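Local structure of berberine bridge enzyme-like protein (Arabidopsis thaliana, 5D79) at residues D30-L35 with C96-I102; T152-Y158 with L352-R358; K486-E490 with S525-N530. The protein is an FAD-dependent oxidoreductase of the berberine bridge enzyme-like family, a secreted plant flavoprotein involved in adaptation to salt stress. The contacts are given in a common frame with arbitrary orientation. Numbering follows the deposited sequence.

Contact 1. Residues D30-L35 with C96-I102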
# COMPACT_ATOMS: atom_id res chain seq x y z
N ASP A 30 -22.02 -25.21 11.72
CA ASP A 30 -22.17 -26.00 10.51
C ASP A 30 -21.08 -25.61 9.52
O ASP A 30 -20.55 -26.45 8.81
CB ASP A 30 -23.56 -25.78 9.88
CG ASP A 30 -24.69 -25.77 10.90
OD1 ASP A 30 -24.98 -24.70 11.48
OD2 ASP A 30 -25.32 -26.83 11.10
N PHE A 31 -20.77 -24.31 9.50
CA PHE A 31 -19.73 -23.78 8.64
C PHE A 31 -18.45 -24.57 8.83
O PHE A 31 -17.88 -25.08 7.86
CB PHE A 31 -19.49 -22.29 8.92
CG PHE A 31 -18.17 -21.77 8.39
CD1 PHE A 31 -17.96 -21.63 7.03
CD2 PHE A 31 -17.14 -21.44 9.26
CE1 PHE A 31 -16.76 -21.16 6.54
CE2 PHE A 31 -15.94 -20.98 8.78
CZ PHE A 31 -15.74 -20.84 7.42
N LEU A 32 -18.03 -24.69 10.09
CA LEU A 32 -16.84 -25.46 10.45
C LEU A 32 -16.94 -26.88 9.93
O LEU A 32 -16.00 -27.40 9.33
CB LEU A 32 -16.65 -25.47 11.97
CG LEU A 32 -16.37 -24.14 12.66
CD1 LEU A 32 -16.61 -24.25 14.15
CD2 LEU A 32 -14.94 -23.70 12.39
N LYS A 33 -18.09 -27.52 10.17
CA LYS A 33 -18.31 -28.88 9.72
C LYS A 33 -18.25 -28.94 8.20
O LYS A 33 -17.68 -29.87 7.63
CB LYS A 33 -19.66 -29.41 10.23
CG LYS A 33 -19.55 -30.28 11.49
CD LYS A 33 -20.23 -29.63 12.69
CE LYS A 33 -20.11 -30.50 13.95
NZ LYS A 33 -20.65 -29.80 15.15
N CYS A 34 -18.82 -27.93 7.57
CA CYS A 34 -18.86 -27.85 6.12
C CYS A 34 -17.46 -27.87 5.52
O CYS A 34 -17.24 -28.49 4.47
CB CYS A 34 -19.61 -26.59 5.69
SG CYS A 34 -19.56 -26.24 3.93
N LEU A 35 -16.52 -27.22 6.19
CA LEU A 35 -15.13 -27.15 5.72
C LEU A 35 -14.44 -28.52 5.73
O LEU A 35 -13.54 -28.78 4.91
CB LEU A 35 -14.32 -26.17 6.58
CG LEU A 35 -14.63 -24.67 6.52
CD1 LEU A 35 -13.73 -23.91 7.49
CD2 LEU A 35 -14.46 -24.12 5.12
N CYS A 96 -18.65 -22.53 1.50
CA CYS A 96 -19.23 -22.83 2.81
C CYS A 96 -19.70 -21.59 3.56
O CYS A 96 -20.72 -21.63 4.24
CB CYS A 96 -18.24 -23.58 3.69
SG CYS A 96 -17.92 -25.28 3.20
N ALA A 97 -18.92 -20.50 3.47
CA ALA A 97 -19.26 -19.25 4.15
C ALA A 97 -20.63 -18.77 3.70
O ALA A 97 -21.53 -18.53 4.52
CB ALA A 97 -18.20 -18.18 3.86
N GLN A 98 -20.79 -18.66 2.39
CA GLN A 98 -22.04 -18.22 1.80
C GLN A 98 -23.19 -19.15 2.16
O GLN A 98 -24.32 -18.70 2.33
CB GLN A 98 -21.88 -18.12 0.29
CG GLN A 98 -20.78 -17.16 -0.10
CD GLN A 98 -20.79 -16.82 -1.57
OE1 GLN A 98 -21.70 -16.16 -2.06
NE2 GLN A 98 -19.76 -17.26 -2.28
N LEU A 99 -22.91 -20.44 2.28
CA LEU A 99 -23.94 -21.43 2.59
C LEU A 99 -24.43 -21.31 4.03
O LEU A 99 -25.57 -21.64 4.33
CB LEU A 99 -23.41 -22.85 2.33
CG LEU A 99 -24.43 -23.99 2.35
CD1 LEU A 99 -25.18 -24.07 1.03
CD2 LEU A 99 -23.75 -25.31 2.68
N HIS A 100 -23.58 -20.82 4.92
CA HIS A 100 -23.95 -20.78 6.33
C HIS A 100 -23.97 -19.35 6.88
O HIS A 100 -24.11 -19.15 8.09
CB HIS A 100 -22.99 -21.65 7.14
CG HIS A 100 -23.02 -23.09 6.73
ND1 HIS A 100 -23.99 -23.97 7.16
CD2 HIS A 100 -22.19 -23.81 5.93
CE1 HIS A 100 -23.77 -25.16 6.64
NE2 HIS A 100 -22.68 -25.10 5.90
N GLY A 101 -23.86 -18.37 6.00
CA GLY A 101 -23.99 -16.98 6.39
C GLY A 101 -22.79 -16.45 7.13
O GLY A 101 -22.90 -15.56 7.98
N ILE A 102 -21.62 -16.98 6.82
CA ILE A 102 -20.41 -16.54 7.49
C ILE A 102 -19.66 -15.49 6.68
O ILE A 102 -19.38 -15.67 5.49
CB ILE A 102 -19.49 -17.71 7.81
CG1 ILE A 102 -20.08 -18.52 8.95
CG2 ILE A 102 -18.13 -17.21 8.21
CD1 ILE A 102 -20.17 -17.74 10.25
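Two helical pieces, 30-35 and 96-100, run roughly antiparallel at 148°, and with their axes 9.1 Å apart a disulfide can span the gap. Cys-34 takes the t rotamer and Cys-96 the m rotamer, which brings SG of Cys-34 to 2.0 Å from SG of Cys-96; the chi3 of -77° is relaxed. One turn along, Phe-31 (t) turns its ring edge to Cys-96 and Ala-97: CD1 is 3.9 Å from Cys-96 CB and CE1 4.3 Å from Ala-97 CB, where the small alanine lets the ring come close. Ile-102, m at both chi angles, covers one ring face, its CG2 4.3 Å from the centroid of Phe-31 in a CH-pi contact. His-100 (m) places its own ring beside the first helix, with Phe-31 CA 4.1 Å from the His-100 centroid, off-centre, and NE2 of His-100 3.4 Å from Cys-34 CB. Gly-101, with positive phi, suits the turn that takes the chain out of the helix and brings Ile-102 back over Phe-31. Phe-31 and Leu-35 also touch strand 80-82. A disulfide thus joins N-terminal helix 29-36 to helix 87-100 of the PCMH-type FAD-binding region, a cross-link befitting a secreted protein.

Contact 2. Residues T152-Y158 with L352-R358; sequences TAGELYY and LGVLTNR
The start of helix 153-163 (phi/psi near -60/-43), in the PCMH-type FAD-binding region, docks on a loop leading to the seven-stranded antiparallel sheet. That loop is a 3-10 segment at 352-356 (near -65/-20), extended at Asn-357 and turning at Arg-358 (-123/57). CA atoms pair closest at Gly-154 with Leu-355 (4.7 Å) and Glu-155 with Thr-356 (5.0 Å); Thr-152 CA and Arg-358 CA stand 8.0 Å apart. Gly-154 is the hollow and the Leu-355 carbonyl the bump: Leu-355 O presses to 3.3 Å from Gly-154 CA in a CA-H...O contact, where a beta carbon would clash. Beside it the Leu-355 side chain (m, t) packs CB 4.1 Å from Tyr-158 CB and CD1 4.3 Å from Tyr-157 CB, and meets helix 336-343. The Tyr-158 ring (t) lies along the 3-10 turn: Thr-356 CG2 sits 3.5 Å from the Tyr-158 centroid over one face, while Tyr-158 CE1 reaches Gly-353 CA at 3.6 Å. Thr-356 (p) bonds from OG1 to Gly-353 O (2.6 Å), leaving its methyl for the ring. Thr-152 (p), its side chain about 7 Å from the bound FAD, is the N-cap of a capping box: Glu-155 N to Thr-152 OG1 is 3.0 Å, and Thr-152 N to Glu-155 OE1 2.9 Å. One water lies 2.7 Å from both Thr-152 OG1 and Leu-355 O; another joins Glu-155 OE2 (2.6 Å) to Thr-356 O (2.4 Å). Arg-358 (m, t, p) NH2, also bonded to Gly-150 O, makes a salt bridge to Glu-155 OE2 at 3.2 Å. One carboxylate, folded back by Glu-155 (m, t), thus serves both cap and loop.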
# COMPACT_ATOMS: atom_id res chain seq x y z
N THR A 152 5.26 -11.54 0.07
CA THR A 152 5.49 -10.14 0.36
C THR A 152 6.26 -9.53 -0.79
O THR A 152 6.88 -10.25 -1.56
CB THR A 152 6.28 -9.90 1.64
OG1 THR A 152 7.63 -10.36 1.46
CG2 THR A 152 5.62 -10.59 2.84
N ALA A 153 6.20 -8.21 -0.89
CA ALA A 153 7.02 -7.46 -1.82
C ALA A 153 8.52 -7.77 -1.64
O ALA A 153 9.25 -7.91 -2.62
CB ALA A 153 6.75 -5.98 -1.66
N GLY A 154 8.97 -7.89 -0.39
CA GLY A 154 10.33 -8.28 -0.11
C GLY A 154 10.73 -9.64 -0.67
O GLY A 154 11.83 -9.79 -1.21
N GLU A 155 9.85 -10.62 -0.55
CA GLU A 155 10.14 -11.96 -1.07
C GLU A 155 10.25 -11.90 -2.59
O GLU A 155 11.14 -12.52 -3.19
CB GLU A 155 9.06 -12.96 -0.63
CG GLU A 155 9.11 -13.33 0.86
CD GLU A 155 7.79 -13.90 1.41
OE1 GLU A 155 6.78 -13.97 0.67
OE2 GLU A 155 7.78 -14.27 2.61
N LEU A 156 9.35 -11.14 -3.21
CA LEU A 156 9.36 -10.98 -4.66
C LEU A 156 10.66 -10.32 -5.11
O LEU A 156 11.34 -10.80 -6.03
CB LEU A 156 8.16 -10.16 -5.12
CG LEU A 156 8.21 -9.79 -6.59
CD1 LEU A 156 8.13 -11.04 -7.45
CD2 LEU A 156 7.10 -8.82 -6.93
N TYR A 157 11.00 -9.22 -4.45
CA TYR A 157 12.25 -8.52 -4.70
C TYR A 157 13.43 -9.47 -4.64
O TYR A 157 14.31 -9.46 -5.51
CB TYR A 157 12.43 -7.39 -3.69
CG TYR A 157 11.52 -6.23 -3.92
CD1 TYR A 157 10.88 -6.05 -5.14
CD2 TYR A 157 11.28 -5.29 -2.92
CE1 TYR A 157 10.04 -4.97 -5.36
CE2 TYR A 157 10.45 -4.20 -3.13
CZ TYR A 157 9.84 -4.05 -4.35
OH TYR A 157 9.01 -2.99 -4.58
N TYR A 158 13.44 -10.30 -3.60
CA TYR A 158 14.55 -11.21 -3.34
C TYR A 158 14.70 -12.21 -4.46
O TYR A 158 15.80 -12.53 -4.89
CB TYR A 158 14.35 -11.93 -2.01
CG TYR A 158 15.48 -12.82 -1.61
CD1 TYR A 158 16.71 -12.29 -1.21
CD2 TYR A 158 15.34 -14.21 -1.62
CE1 TYR A 158 17.75 -13.11 -0.83
CE2 TYR A 158 16.38 -15.04 -1.25
CZ TYR A 158 17.58 -14.49 -0.85
OH TYR A 158 18.61 -15.32 -0.48
N LEU A 352 21.28 -9.56 0.99
CA LEU A 352 19.97 -9.43 0.36
C LEU A 352 18.89 -10.24 1.08
O LEU A 352 17.70 -10.00 0.91
CB LEU A 352 20.03 -9.86 -1.10
CG LEU A 352 20.97 -9.08 -2.01
CD1 LEU A 352 20.94 -9.64 -3.43
CD2 LEU A 352 20.59 -7.61 -1.98
N GLY A 353 19.32 -11.21 1.88
CA GLY A 353 18.40 -12.09 2.58
C GLY A 353 17.44 -11.43 3.55
O GLY A 353 16.43 -12.02 3.90
N VAL A 354 17.74 -10.21 3.98
CA VAL A 354 16.88 -9.53 4.94
C VAL A 354 15.55 -9.16 4.30
O VAL A 354 14.58 -8.83 4.98
CB VAL A 354 17.53 -8.27 5.51
CG1 VAL A 354 18.87 -8.61 6.13
CG2 VAL A 354 17.69 -7.22 4.42
N LEU A 355 15.51 -9.22 2.97
CA LEU A 355 14.30 -8.91 2.23
C LEU A 355 13.23 -9.94 2.51
O LEU A 355 12.03 -9.65 2.40
CB LEU A 355 14.61 -8.85 0.74
CG LEU A 355 15.54 -7.70 0.42
CD1 LEU A 355 15.77 -7.67 -1.06
CD2 LEU A 355 14.98 -6.37 0.93
N THR A 356 13.68 -11.13 2.90
CA THR A 356 12.82 -12.29 3.14
C THR A 356 12.27 -12.39 4.55
O THR A 356 11.47 -13.28 4.82
CB THR A 356 13.58 -13.58 2.84
OG1 THR A 356 14.51 -13.84 3.88
CG2 THR A 356 14.34 -13.46 1.54
N ASN A 357 12.68 -11.50 5.45
CA ASN A 357 12.13 -11.49 6.81
C ASN A 357 10.70 -11.01 6.81
O ASN A 357 10.35 -10.05 6.14
CB ASN A 357 12.95 -10.61 7.75
CG ASN A 357 14.43 -10.98 7.78
OD1 ASN A 357 14.80 -12.15 7.61
ND2 ASN A 357 15.28 -9.98 7.99
N ARG A 358 9.86 -11.69 7.57
CA ARG A 358 8.47 -11.28 7.72
C ARG A 358 8.21 -11.08 9.20
O ARG A 358 7.33 -11.71 9.76
CB ARG A 358 7.51 -12.33 7.14
CG ARG A 358 7.42 -12.35 5.63
CD ARG A 358 6.60 -13.54 5.16
NE ARG A 358 5.16 -13.38 5.33
CZ ARG A 358 4.27 -13.70 4.39
NH1 ARG A 358 2.96 -13.54 4.61
NH2 ARG A 358 4.68 -14.19 3.22
O HOH W 1 9.58 -10.34 3.30
O HOH W 2 10.13 -14.85 3.54

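Contact 3. Residues K486-E490 with S525-N530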
# COMPACT_ATOMS: atom_id res chain seq x y z
N LYS A 486 -29.91 5.67 2.57
CA LYS A 486 -30.83 4.54 2.41
C LYS A 486 -30.14 3.29 1.88
O LYS A 486 -30.33 2.19 2.40
CB LYS A 486 -32.00 4.88 1.48
CG LYS A 486 -32.69 3.62 0.92
CD LYS A 486 -33.83 3.92 -0.06
CE LYS A 486 -34.19 2.68 -0.90
NZ LYS A 486 -34.68 1.50 -0.10
N THR A 487 -29.36 3.48 0.82
CA THR A 487 -28.69 2.37 0.17
C THR A 487 -27.19 2.44 0.37
O THR A 487 -26.65 3.50 0.71
CB THR A 487 -28.99 2.34 -1.34
OG1 THR A 487 -28.75 3.64 -1.90
CG2 THR A 487 -30.43 1.91 -1.60
N LYS A 488 -26.52 1.32 0.18
CA LYS A 488 -25.08 1.32 0.29
C LYS A 488 -24.47 2.16 -0.81
O LYS A 488 -23.45 2.80 -0.59
CB LYS A 488 -24.54 -0.10 0.26
CG LYS A 488 -24.95 -0.90 1.47
CD LYS A 488 -24.21 -2.23 1.53
CE LYS A 488 -22.70 -2.04 1.63
NZ LYS A 488 -22.01 -3.34 1.85
N TYR A 489 -25.10 2.19 -1.98
CA TYR A 489 -24.54 2.96 -3.09
C TYR A 489 -24.37 4.44 -2.74
O TYR A 489 -23.33 5.03 -3.04
CB TYR A 489 -25.42 2.85 -4.35
CG TYR A 489 -25.01 3.85 -5.43
CD1 TYR A 489 -23.98 3.57 -6.31
CD2 TYR A 489 -25.66 5.08 -5.55
CE1 TYR A 489 -23.60 4.49 -7.29
CE2 TYR A 489 -25.28 6.00 -6.52
CZ TYR A 489 -24.25 5.70 -7.38
OH TYR A 489 -23.88 6.61 -8.34
N GLU A 490 -25.38 5.04 -2.13
CA GLU A 490 -25.32 6.46 -1.84
C GLU A 490 -24.35 6.74 -0.69
O GLU A 490 -23.69 7.78 -0.66
CB GLU A 490 -26.72 7.02 -1.53
CG GLU A 490 -27.73 6.93 -2.69
CD GLU A 490 -27.46 7.90 -3.85
OE1 GLU A 490 -26.49 8.69 -3.79
OE2 GLU A 490 -28.25 7.88 -4.84
N SER A 525 -16.09 -1.00 1.39
CA SER A 525 -16.09 -1.70 0.10
C SER A 525 -16.98 -1.00 -0.95
O SER A 525 -17.86 -0.20 -0.61
CB SER A 525 -16.54 -3.16 0.29
OG SER A 525 -17.84 -3.23 0.84
N ILE A 526 -16.70 -1.30 -2.21
CA ILE A 526 -17.46 -0.76 -3.33
C ILE A 526 -18.89 -1.30 -3.26
O ILE A 526 -19.07 -2.51 -3.11
CB ILE A 526 -16.82 -1.15 -4.68
CG1 ILE A 526 -15.38 -0.62 -4.79
CG2 ILE A 526 -17.67 -0.69 -5.86
CD1 ILE A 526 -15.27 0.90 -4.81
N PRO A 527 -19.90 -0.40 -3.35
CA PRO A 527 -21.30 -0.83 -3.24
C PRO A 527 -21.89 -1.35 -4.55
O PRO A 527 -21.39 -1.08 -5.65
CB PRO A 527 -22.01 0.45 -2.81
CG PRO A 527 -21.24 1.52 -3.53
CD PRO A 527 -19.79 1.06 -3.45
N LEU A 528 -22.97 -2.10 -4.42
CA LEU A 528 -23.76 -2.49 -5.57
C LEU A 528 -24.53 -1.28 -6.10
O LEU A 528 -24.85 -0.35 -5.36
CB LEU A 528 -24.73 -3.62 -5.22
CG LEU A 528 -24.23 -5.01 -4.85
CD1 LEU A 528 -25.39 -5.77 -4.25
CD2 LEU A 528 -23.70 -5.75 -6.06
N VAL A 529 -24.86 -1.33 -7.38
CA VAL A 529 -25.60 -0.28 -8.05
C VAL A 529 -27.07 -0.20 -7.58
O VAL A 529 -27.62 -1.16 -7.02
CB VAL A 529 -25.55 -0.49 -9.59
CG1 VAL A 529 -26.64 -1.44 -10.04
CG2 VAL A 529 -25.61 0.84 -10.34
N ASN A 530 -27.69 0.96 -7.80
CA ASN A 530 -29.11 1.17 -7.48
C ASN A 530 -30.02 0.65 -8.59
O ASN A 530 -30.76 -0.31 -8.41
CB ASN A 530 -29.39 2.66 -7.22
CG ASN A 530 -29.16 3.08 -5.76
OD1 ASN A 530 -28.85 2.26 -4.90
ND2 ASN A 530 -29.30 4.38 -5.50
O HOH W 3 -19.86 -3.45 -0.72
O HOH W 4 -26.45 -0.10 -3.20
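Segment 486-490 enters helix 488-500 through Thr-487, the N-cap, which has the non-helical phi/psi of -111/161. Segment 525-530, the end of the modelled C-terminal tail, forms no regular helix or strand; from Ser-525 to Val-529 its phi of -65° to -84° and psi of 130° to 160° are polyproline-II-like. It passes beside the first helical turn, and CA atoms come nearest at Tyr-489 and Pro-527, 5.0 Å apart. Pro-527 is the main apolar contact: its CB lies 3.6 Å from Tyr-489 CA and 3.5 Å from Lys-488 O, and its CG 4.4 Å from Tyr-489 CD1. Proline suits this backbone conformation, and its compact ring fits against the helix. Tyr-489 (t) sets CB 3.4 Å from Leu-528 O, while its hydroxyl bonds to Glu-505 of helix 504-514. Asn-530 OD1 takes a weak hydrogen bond from Thr-487 OG1 (3.3 Å) and lies 3.5 Å from Tyr-489 CB. Lys-488 NZ lies 4.3 Å from Ser-525 OG; its charge is met by a salt bridge to Asp-518 and a cation-pi contact with Tyr-481. One water accepts from Tyr-489 N (2.9 Å) and donates to Leu-528 O (2.7 Å), so it links an amide of the first helical turn to a carbonyl of segment 525-530. Another accepts from Ser-525 OG (2.6 Å) and donates to Ile-526 O (2.7 Å), with a weak bond from Lys-488 NZ (3.4 Å). The tail is thus held beside helix 488-500, in the berberine-like C-terminal region, by proline packing, bridging water and one weak direct hydrogen bond, with the strong charge pairing made outside the two segments.

Overall arrangement
The three contacts follow one another in series along the chain and do not touch. Contact 1 lies at the N-terminal end, joining helix 29-36 to helix 87-100, about 31 Å from the chain centre. Contact 2, about 35 Å from it between centres, brings helix 153-163 against the loop that precedes strand 363-372, an edge strand of the seven-stranded antiparallel sheet. Contact 3 sits on the opposite side of the chain's centre from contact 2, about 39 Å between centres, and about 26 Å between centres from contact 1. Segments 96-102 and 152-158 share the PCMH-type region, so contacts 1 and 2 each tie another part of the chain to it, whereas contact 3 packs the C-terminal region on itself.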